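Local atomic coordinates of alpha-1,2-mannosidase (Bacteroides thetaiotaomicron, PDB entry 2WW2), a protein that probably hydrolyses alpha-1,2-linked mannosides with inversion, as a calcium-dependent member of glycoside hydrolase family 92 from a human gut symbiont. Residues A[355-360]-A[365-370]; A[528-533]-A[594-599]; A[590-595]-A[641-646]. All blocks are in the same frame, centred on the assembly; numbering follows the deposited sequence.

How the contacts relate
All three contacts are buried packing within the family 92 catalytic domain. Contact 1 stands apart, its centre about 29 Å from the centre of contact 3 and 32 Å from that of contact 2. There the chain leaving helix 347-364 packs back on that helix, mainly through aliphatic groups and a methionine sulfur. Contacts 2 and 3 both use the loop before helix 600-613, share Tyr594 and Asp595, and have centres about 9 Å apart. Contact 3 is mainly aromatic, two tyrosines with a valine. Contact 2 lies farthest from the chain centre and adds a bridging water to a proline-tyrosine contact. The two touch: Pro530 CG is 3.9 Å from Leu593 CD2.

Contact 1 of 3, residues A[355-360]-A[365-370]; sequences QSIINA and GFMPEW
Ala360 and Gly365 lie near the exit of helix 347-364, where the chain turns back along the last turns of its own helix. This is a glycine-terminated helix end in the catalytic domain, whose clan is built on an alpha/alpha toroid. Gly365 is the first residue to leave helical angles, with a positive phi of 97°. Phe366 brings its backbone, not its ring, to the helix: its O lies 3.6 Å from Ala360 O. Ser364 OG bonds to both Ala360 O and Phe366 N, which ties the turn together. Met367 brings its sulfur to Ile357. Met367 SD lies 3.5 Å from Ile357 CG2, one branch of that side chain. That methyl stands anti to the Ile357 backbone N. The Met367 chain is extended at chi2 and then bends at chi3 (-77°), and the two side chains cross obliquely. Leu388 of helix 383-393 and Ala407 of helix 401-413 also pack on Met367. Pro368 follows, and its ring comes in with CD foremost. Tyr316 touches Ala360 and Pro368 as well. The proline ring meets both residues of the helix face: Pro368 CD sits 3.7 Å from Ala360 CB and 4.3 Å from Ile357 CG2.

Contact 2 of 3, residues A[528-533]-A[594-599]; sequences HDPEGL and YDYIGQ
Pro530 sets its CG over one face of the Tyr596 ring in a CH-pi contact. It is the first residue of helix 530-537, so this is the N-terminal end of a capped helix meeting the loop that precedes helix 600-613. Pro530 CG stands 4.1 Å from the Tyr596 ring centroid, 27° off the ring normal. It leans toward one side of the ring, with Pro530 CG 3.7 Å from Tyr596 CD1. CB of the same proline also reaches that side. The tyrosine has its CG anti to its own carbonyl carbon (chi1 -65°), which directs the ring at the helix start. Beside this apolar patch runs a polar link. Glu531 OE1 and Tyr596 O do not bond directly. A water sits between them and donates to both, at 2.8 Å from Glu531 OE1 and 2.7 Å from Tyr596 O. Glu531 OE1 also bonds to His540 NE2, at the start of the next helix, 540-551. Farther out, the loop is closed by Gln599 N bonding to Tyr594 O. Tyr596 also packs on Val645, Ala653 and Pro732. The helix start is set by Asp529 at the N-cap. Tyr481 OH holds its OD2, and Ser736 N from the C-terminal tail bonds to its OD1. Asp529 OD1 also takes the capping bond from Gly532 N, 3.0 Å long with an N-H...O angle of 145°, the donor coming from above the carboxylate plane.

Contact 3 of 3, residues A[590-595]-A[641-646]; sequences AIYLYD and GFYPVC
Tyr592 and Val645 bring the two backbones nearest, with CA atoms 7.4 Å apart, where the helix-like turn 590-593 passes strand 642-643 and the loop after it. Tyr592 carries the contact. Its ring reaches across and is met over one face by Tyr643 CB. This CH-pi contact is close: Tyr643 CB lies 3.5 Å from the Tyr592 ring centroid, 22° off the normal. It is shifted toward the phenol end, and the distance from Tyr643 CB to Tyr592 CZ is 3.3 Å. The Tyr643 ring then leads away. With its CG anti to the backbone N (chi1 -174°), it leaves CB against the face of Tyr592 and swings its own ring aside. The two side chains cross at about a right angle, yet the ring planes are nearly parallel, at 10°. The centroids of the Tyr592 and Tyr643 rings are 5.1 Å apart, so the rings barely overlap. The methylene, more than the second ring, meets the face of Tyr592. Val645 adds a second touch nearer the backbone: Val645 CG2 is 3.7 Å from Tyr592 CB. An inverse gamma turn centred on Pro644 carries the chain from Tyr643 to Val645, closed by a weak bond from Val645 N to Tyr643 O. Pro644 CD lies over one face of the Tyr643 ring. On helix 632-640, Ser638 OG satisfies the buried phenol of Tyr592, and Trp634 meets the Tyr643 ring. Strand 651-654 pairs with 642-643, and its Ala653 touches both Tyr592 and Val645. Ile591 packs on Val610 of helix 600-613 and Leu593 on Leu547 of helix 540-551, so the turn is wedged between these helices and the short sheet.

Contact 1 of 3, residues A[355-360]-A[365-370]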
loop_
_atom_site.group_PDB
_atom_site.type_symbol
_atom_site.label_atom_id
_atom_site.label_comp_id
_atom_site.label_asym_id
_atom_site.label_seq_id
_atom_site.Cartn_x
_atom_site.Cartn_y
_atom_site.Cartn_z
ATOM N N GLN A 355 -7.131 -40.306 22.671
ATOM C CA GLN A 355 -7.806 -41.590 22.414
ATOM C C GLN A 355 -8.746 -41.520 21.203
ATOM O O GLN A 355 -8.838 -42.472 20.421
ATOM C CB GLN A 355 -8.666 -42.024 23.605
ATOM C CG GLN A 355 -7.977 -42.722 24.756
ATOM C CD GLN A 355 -8.926 -42.840 25.946
ATOM O OE1 GLN A 355 -8.876 -42.030 26.903
ATOM N NE2 GLN A 355 -9.846 -43.799 25.865
ATOM N N SER A 356 -9.471 -40.416 21.063
ATOM C CA SER A 356 -10.445 -40.289 19.973
ATOM C C SER A 356 -9.790 -40.217 18.595
ATOM O O SER A 356 -10.376 -40.652 17.599
ATOM C CB SER A 356 -11.389 -39.098 20.179
ATOM O OG SER A 356 -10.727 -37.861 19.984
ATOM N N ILE A 357 -8.578 -39.681 18.534
ATOM C CA ILE A 357 -7.832 -39.631 17.278
ATOM C C ILE A 357 -7.512 -41.056 16.833
ATOM O O ILE A 357 -7.674 -41.411 15.662
ATOM C CB ILE A 357 -6.520 -38.810 17.452
ATOM C CG1 ILE A 357 -6.841 -37.315 17.522
ATOM C CG2 ILE A 357 -5.523 -39.086 16.312
ATOM C CD1 ILE A 357 -5.650 -36.459 17.981
ATOM N N ILE A 358 -7.063 -41.878 17.774
ATOM C CA ILE A 358 -6.781 -43.289 17.468
ATOM C C ILE A 358 -8.080 -44.025 17.084
ATOM O O ILE A 358 -8.106 -44.825 16.153
ATOM C CB ILE A 358 -6.066 -43.986 18.652
ATOM C CG1 ILE A 358 -4.733 -43.285 18.924
ATOM C CG2 ILE A 358 -5.826 -45.489 18.367
ATOM C CD1 ILE A 358 -3.887 -43.132 17.682
ATOM N N ASN A 359 -9.168 -43.744 17.795
ATOM C CA ASN A 359 -10.442 -44.362 17.460
ATOM C C ASN A 359 -10.839 -44.021 16.017
ATOM O O ASN A 359 -11.285 -44.881 15.278
ATOM C CB ASN A 359 -11.552 -43.907 18.420
ATOM C CG ASN A 359 -11.366 -44.431 19.830
ATOM O OD1 ASN A 359 -10.641 -45.400 20.051
ATOM N ND2 ASN A 359 -12.017 -43.786 20.798
ATOM N N ALA A 360 -10.700 -42.757 15.632
ATOM C CA ALA A 360 -11.050 -42.339 14.264
ATOM C C ALA A 360 -10.181 -43.095 13.276
ATOM O O ALA A 360 -10.655 -43.539 12.212
ATOM C CB ALA A 360 -10.856 -40.805 14.103
ATOM N N GLY A 365 -9.249 -45.679 8.930
ATOM C CA GLY A 365 -7.968 -45.909 8.243
ATOM C C GLY A 365 -7.007 -44.728 8.305
ATOM O O GLY A 365 -5.804 -44.887 8.050
ATOM N N PHE A 366 -7.526 -43.543 8.648
ATOM C CA PHE A 366 -6.685 -42.355 8.762
ATOM C C PHE A 366 -7.012 -41.586 10.033
ATOM O O PHE A 366 -8.163 -41.555 10.469
ATOM C CB PHE A 366 -6.896 -41.411 7.562
ATOM C CG PHE A 366 -6.285 -41.905 6.259
ATOM C CD1 PHE A 366 -4.972 -41.596 5.934
ATOM C CD2 PHE A 366 -7.046 -42.628 5.348
ATOM C CE1 PHE A 366 -4.402 -42.014 4.735
ATOM C CE2 PHE A 366 -6.490 -43.056 4.145
ATOM C CZ PHE A 366 -5.156 -42.754 3.841
ATOM N N MET A 367 -6.020 -40.914 10.599
ATOM C CA MET A 367 -6.308 -39.940 11.641
ATOM C C MET A 367 -6.943 -38.709 11.006
ATOM O O MET A 367 -6.639 -38.359 9.862
ATOM C CB MET A 367 -5.037 -39.529 12.386
ATOM C CG MET A 367 -4.352 -40.686 13.103
ATOM S SD MET A 367 -2.983 -40.110 14.134
ATOM C CE MET A 367 -1.726 -39.815 12.886
ATOM N N PRO A 368 -7.840 -38.039 11.742
ATOM C CA PRO A 368 -8.437 -36.846 11.156
ATOM C C PRO A 368 -7.464 -35.661 11.160
ATOM O O PRO A 368 -6.516 -35.644 11.964
ATOM C CB PRO A 368 -9.613 -36.547 12.082
ATOM C CG PRO A 368 -9.222 -37.145 13.413
ATOM C CD PRO A 368 -8.315 -38.315 13.103
ATOM N N GLU A 369 -7.702 -34.691 10.267
ATOM C CA GLU A 369 -6.953 -33.445 10.257
ATOM C C GLU A 369 -7.974 -32.311 10.409
ATOM O O GLU A 369 -7.911 -31.567 11.379
ATOM C CB GLU A 369 -6.088 -33.301 8.994
ATOM C CG GLU A 369 -5.003 -34.390 8.817
ATOM C CD GLU A 369 -3.921 -34.381 9.892
ATOM O OE1 GLU A 369 -3.884 -33.423 10.691
ATOM O OE2 GLU A 369 -3.107 -35.340 9.958
ATOM N N TRP A 370 -8.918 -32.217 9.472
ATOM C CA TRP A 370 -10.150 -31.431 9.681
ATOM C C TRP A 370 -11.313 -32.425 9.780
ATOM O O TRP A 370 -11.492 -33.261 8.893
ATOM C CB TRP A 370 -10.391 -30.447 8.514
ATOM C CG TRP A 370 -10.486 -29.004 8.967
ATOM C CD1 TRP A 370 -9.589 -28.002 8.719
ATOM C CD2 TRP A 370 -11.526 -28.425 9.781
ATOM N NE1 TRP A 370 -10.017 -26.817 9.320
ATOM C CE2 TRP A 370 -11.203 -27.058 9.970
ATOM C CE3 TRP A 370 -12.711 -28.923 10.341
ATOM C CZ2 TRP A 370 -12.013 -26.191 10.714
ATOM C CZ3 TRP A 370 -13.510 -28.068 11.109
ATOM C CH2 TRP A 370 -13.154 -26.708 11.280
#

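Contact 2 of 3, residues A[528-533]-A[594-599]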
loop_
_atom_site.group_PDB
_atom_site.type_symbol
_atom_site.label_atom_id
_atom_site.label_comp_id
_atom_site.label_asym_id
_atom_site.label_seq_id
_atom_site.Cartn_x
_atom_site.Cartn_y
_atom_site.Cartn_z
ATOM N N HIS A 528 10.340 -26.123 15.040
ATOM C CA HIS A 528 11.178 -27.168 15.626
ATOM C C HIS A 528 12.676 -26.866 15.469
ATOM O O HIS A 528 13.532 -27.582 16.020
ATOM C CB HIS A 528 10.831 -28.543 15.038
ATOM C CG HIS A 528 11.067 -28.655 13.562
ATOM N ND1 HIS A 528 10.341 -27.943 12.629
ATOM C CD2 HIS A 528 11.933 -29.427 12.856
ATOM C CE1 HIS A 528 10.758 -28.258 11.414
ATOM N NE2 HIS A 528 11.732 -29.152 11.524
ATOM N N ASP A 529 13.010 -25.798 14.743
ATOM C CA ASP A 529 14.426 -25.492 14.505
ATOM C C ASP A 529 14.723 -24.002 14.245
ATOM O O ASP A 529 15.267 -23.648 13.206
ATOM C CB ASP A 529 14.943 -26.340 13.331
ATOM C CG ASP A 529 16.453 -26.525 13.358
ATOM O OD1 ASP A 529 17.113 -26.032 14.310
ATOM O OD2 ASP A 529 16.984 -27.180 12.429
ATOM N N PRO A 530 14.371 -23.120 15.191
ATOM C CA PRO A 530 14.704 -21.712 14.981
ATOM C C PRO A 530 16.207 -21.492 14.721
ATOM O O PRO A 530 16.563 -20.633 13.922
ATOM C CB PRO A 530 14.276 -21.052 16.295
ATOM C CG PRO A 530 13.148 -21.932 16.798
ATOM C CD PRO A 530 13.608 -23.340 16.430
ATOM N N GLU A 531 17.079 -22.251 15.393
ATOM C CA GLU A 531 18.512 -22.076 15.185
ATOM C C GLU A 531 18.882 -22.447 13.747
ATOM O O GLU A 531 19.678 -21.758 13.104
ATOM C CB GLU A 531 19.325 -22.899 16.198
ATOM C CG GLU A 531 20.842 -22.767 16.063
ATOM C CD GLU A 531 21.363 -21.348 16.337
ATOM O OE1 GLU A 531 20.711 -20.570 17.078
ATOM O OE2 GLU A 531 22.448 -21.022 15.813
ATOM N N GLY A 532 18.305 -23.529 13.232
ATOM C CA GLY A 532 18.573 -23.908 11.843
ATOM C C GLY A 532 18.033 -22.874 10.862
ATOM O O GLY A 532 18.621 -22.634 9.807
ATOM N N LEU A 533 16.893 -22.264 11.181
ATOM C CA LEU A 533 16.389 -21.195 10.328
ATOM C C LEU A 533 17.347 -19.997 10.342
ATOM O O LEU A 533 17.644 -19.419 9.289
ATOM C CB LEU A 533 14.962 -20.774 10.722
ATOM C CG LEU A 533 14.321 -19.705 9.820
ATOM C CD1 LEU A 533 14.255 -20.211 8.367
ATOM C CD2 LEU A 533 12.932 -19.328 10.313
ATOM N N TYR A 594 12.676 -14.063 19.213
ATOM C CA TYR A 594 13.785 -13.324 19.820
ATOM C C TYR A 594 14.356 -14.054 21.041
ATOM O O TYR A 594 15.511 -13.835 21.381
ATOM C CB TYR A 594 13.379 -11.933 20.243
ATOM C CG TYR A 594 12.952 -10.981 19.132
ATOM C CD1 TYR A 594 13.897 -10.325 18.339
ATOM C CD2 TYR A 594 11.613 -10.678 18.937
ATOM C CE1 TYR A 594 13.507 -9.411 17.364
ATOM C CE2 TYR A 594 11.204 -9.772 17.948
ATOM C CZ TYR A 594 12.154 -9.148 17.171
ATOM O OH TYR A 594 11.748 -8.244 16.209
ATOM N N ASP A 595 13.549 -14.901 21.684
ATOM C CA ASP A 595 13.978 -15.698 22.856
ATOM C C ASP A 595 15.063 -16.705 22.512
ATOM O O ASP A 595 15.773 -17.189 23.403
ATOM C CB ASP A 595 12.814 -16.509 23.437
ATOM C CG ASP A 595 11.892 -15.702 24.357
ATOM O OD1 ASP A 595 12.240 -14.585 24.780
ATOM O OD2 ASP A 595 10.801 -16.229 24.696
ATOM N N TYR A 596 15.159 -17.055 21.229
ATOM C CA TYR A 596 16.054 -18.115 20.754
ATOM C C TYR A 596 17.380 -17.571 20.225
ATOM O O TYR A 596 18.326 -18.329 19.972
ATOM C CB TYR A 596 15.363 -18.930 19.635
ATOM C CG TYR A 596 14.140 -19.691 20.109
ATOM C CD1 TYR A 596 14.163 -21.084 20.223
ATOM C CD2 TYR A 596 12.976 -19.017 20.456
ATOM C CE1 TYR A 596 13.049 -21.786 20.675
ATOM C CE2 TYR A 596 11.855 -19.703 20.915
ATOM C CZ TYR A 596 11.903 -21.091 21.021
ATOM O OH TYR A 596 10.795 -21.756 21.490
ATOM N N ILE A 597 17.440 -16.256 20.030
ATOM C CA ILE A 597 18.575 -15.661 19.356
ATOM C C ILE A 597 19.118 -14.459 20.121
ATOM O O ILE A 597 19.769 -13.601 19.537
ATOM C CB ILE A 597 18.212 -15.271 17.896
ATOM C CG1 ILE A 597 17.105 -14.222 17.871
ATOM C CG2 ILE A 597 17.727 -16.482 17.147
ATOM C CD1 ILE A 597 16.450 -14.074 16.516
ATOM N N GLY A 598 18.799 -14.376 21.413
ATOM C CA GLY A 598 19.530 -13.500 22.325
ATOM C C GLY A 598 18.975 -12.130 22.637
ATOM O O GLY A 598 19.655 -11.321 23.268
ATOM N N GLN A 599 17.747 -11.842 22.222
ATOM C CA GLN A 599 17.186 -10.535 22.549
ATOM C C GLN A 599 15.755 -10.635 23.070
ATOM O O GLN A 599 14.825 -10.129 22.432
ATOM C CB GLN A 599 17.259 -9.606 21.335
ATOM C CG GLN A 599 18.683 -9.433 20.769
ATOM C CD GLN A 599 18.765 -8.311 19.749
ATOM O OE1 GLN A 599 17.766 -7.953 19.120
ATOM N NE2 GLN A 599 19.962 -7.757 19.572
HETATM O O HOH W 1 19.301 -20.782 19.474
#

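Contact 3 of 3, residues A[590-595]-A[641-646]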
loop_
_atom_site.group_PDB
_atom_site.type_symbol
_atom_site.label_atom_id
_atom_site.label_comp_id
_atom_site.label_asym_id
_atom_site.label_seq_id
_atom_site.Cartn_x
_atom_site.Cartn_y
_atom_site.Cartn_z
ATOM N N ALA A 590 6.020 -16.153 15.863
ATOM C CA ALA A 590 7.244 -15.440 15.461
ATOM C C ALA A 590 7.732 -14.394 16.466
ATOM O O ALA A 590 8.937 -14.197 16.627
ATOM C CB ALA A 590 7.088 -14.831 14.064
ATOM N N ILE A 591 6.815 -13.716 17.148
ATOM C CA ILE A 591 7.246 -12.739 18.147
ATOM C C ILE A 591 8.132 -13.363 19.226
ATOM O O ILE A 591 8.990 -12.685 19.798
ATOM C CB ILE A 591 6.064 -12.021 18.820
ATOM C CG1 ILE A 591 5.492 -11.001 17.856
ATOM C CG2 ILE A 591 6.551 -11.275 20.057
ATOM C CD1 ILE A 591 4.339 -10.162 18.454
ATOM N N TYR A 592 7.953 -14.660 19.477
ATOM C CA TYR A 592 8.718 -15.328 20.529
ATOM C C TYR A 592 10.103 -15.741 20.061
ATOM O O TYR A 592 10.901 -16.214 20.871
ATOM C CB TYR A 592 7.973 -16.561 21.064
ATOM C CG TYR A 592 6.780 -16.193 21.932
ATOM C CD1 TYR A 592 6.941 -15.962 23.301
ATOM C CD2 TYR A 592 5.514 -16.043 21.379
ATOM C CE1 TYR A 592 5.867 -15.604 24.105
ATOM C CE2 TYR A 592 4.420 -15.669 22.173
ATOM C CZ TYR A 592 4.618 -15.447 23.537
ATOM O OH TYR A 592 3.549 -15.096 24.342
ATOM N N LEU A 593 10.398 -15.575 18.775
ATOM C CA LEU A 593 11.676 -16.080 18.239
ATOM C C LEU A 593 12.881 -15.301 18.778
ATOM O O LEU A 593 13.991 -15.817 18.805
ATOM C CB LEU A 593 11.666 -16.116 16.705
ATOM C CG LEU A 593 10.766 -17.196 16.083
ATOM C CD1 LEU A 593 10.653 -17.030 14.550
ATOM C CD2 LEU A 593 11.292 -18.566 16.415
ATOM N N TYR A 594 12.676 -14.063 19.213
ATOM C CA TYR A 594 13.785 -13.324 19.820
ATOM C C TYR A 594 14.356 -14.054 21.041
ATOM O O TYR A 594 15.511 -13.835 21.381
ATOM C CB TYR A 594 13.379 -11.933 20.243
ATOM C CG TYR A 594 12.952 -10.981 19.132
ATOM C CD1 TYR A 594 13.897 -10.325 18.339
ATOM C CD2 TYR A 594 11.613 -10.678 18.937
ATOM C CE1 TYR A 594 13.507 -9.411 17.364
ATOM C CE2 TYR A 594 11.204 -9.772 17.948
ATOM C CZ TYR A 594 12.154 -9.148 17.171
ATOM O OH TYR A 594 11.748 -8.244 16.209
ATOM N N ASP A 595 13.549 -14.901 21.684
ATOM C CA ASP A 595 13.978 -15.698 22.856
ATOM C C ASP A 595 15.063 -16.705 22.512
ATOM O O ASP A 595 15.773 -17.189 23.403
ATOM C CB ASP A 595 12.814 -16.509 23.437
ATOM C CG ASP A 595 11.892 -15.702 24.357
ATOM O OD1 ASP A 595 12.240 -14.585 24.780
ATOM O OD2 ASP A 595 10.801 -16.229 24.696
ATOM N N GLY A 641 2.086 -15.169 30.111
ATOM C CA GLY A 641 3.516 -14.892 30.101
ATOM C C GLY A 641 4.401 -15.856 29.329
ATOM O O GLY A 641 5.633 -15.687 29.327
ATOM N N PHE A 642 3.803 -16.857 28.684
ATOM C CA PHE A 642 4.598 -17.917 28.025
ATOM C C PHE A 642 3.784 -18.613 26.938
ATOM O O PHE A 642 2.559 -18.546 26.951
ATOM C CB PHE A 642 5.139 -18.948 29.043
ATOM C CG PHE A 642 4.087 -19.512 29.964
ATOM C CD1 PHE A 642 3.326 -20.619 29.585
ATOM C CD2 PHE A 642 3.857 -18.933 31.206
ATOM C CE1 PHE A 642 2.348 -21.126 30.421
ATOM C CE2 PHE A 642 2.871 -19.436 32.060
ATOM C CZ PHE A 642 2.116 -20.531 31.673
ATOM N N TYR A 643 4.466 -19.248 25.984
ATOM C CA TYR A 643 3.794 -19.758 24.791
ATOM C C TYR A 643 4.488 -20.997 24.250
ATOM O O TYR A 643 5.718 -21.058 24.244
ATOM C CB TYR A 643 3.807 -18.667 23.705
ATOM C CG TYR A 643 3.027 -19.007 22.467
ATOM C CD1 TYR A 643 1.655 -18.767 22.395
ATOM C CD2 TYR A 643 3.655 -19.558 21.354
ATOM C CE1 TYR A 643 0.921 -19.061 21.242
ATOM C CE2 TYR A 643 2.919 -19.865 20.194
ATOM C CZ TYR A 643 1.561 -19.613 20.153
ATOM O OH TYR A 643 0.836 -19.925 19.013
ATOM N N PRO A 644 3.704 -21.993 23.804
ATOM C CA PRO A 644 4.232 -23.259 23.268
ATOM C C PRO A 644 4.668 -23.077 21.818
ATOM O O PRO A 644 3.947 -23.458 20.899
ATOM C CB PRO A 644 3.017 -24.204 23.347
ATOM C CG PRO A 644 1.846 -23.291 23.126
ATOM C CD PRO A 644 2.234 -22.019 23.916
ATOM N N VAL A 645 5.845 -22.504 21.616
ATOM C CA VAL A 645 6.367 -22.311 20.255
ATOM C C VAL A 645 6.412 -23.615 19.440
ATOM O O VAL A 645 6.053 -23.634 18.261
ATOM C CB VAL A 645 7.761 -21.665 20.323
ATOM C CG1 VAL A 645 8.438 -21.655 18.932
ATOM C CG2 VAL A 645 7.632 -20.229 20.880
ATOM N N CYS A 646 6.834 -24.711 20.070
ATOM C CA CYS A 646 6.990 -25.963 19.346
ATOM C C CYS A 646 6.295 -27.115 20.067
ATOM O O CYS A 646 6.930 -27.834 20.873
ATOM C CB CYS A 646 8.479 -26.290 19.170
ATOM S SG CYS A 646 8.810 -27.715 18.135
#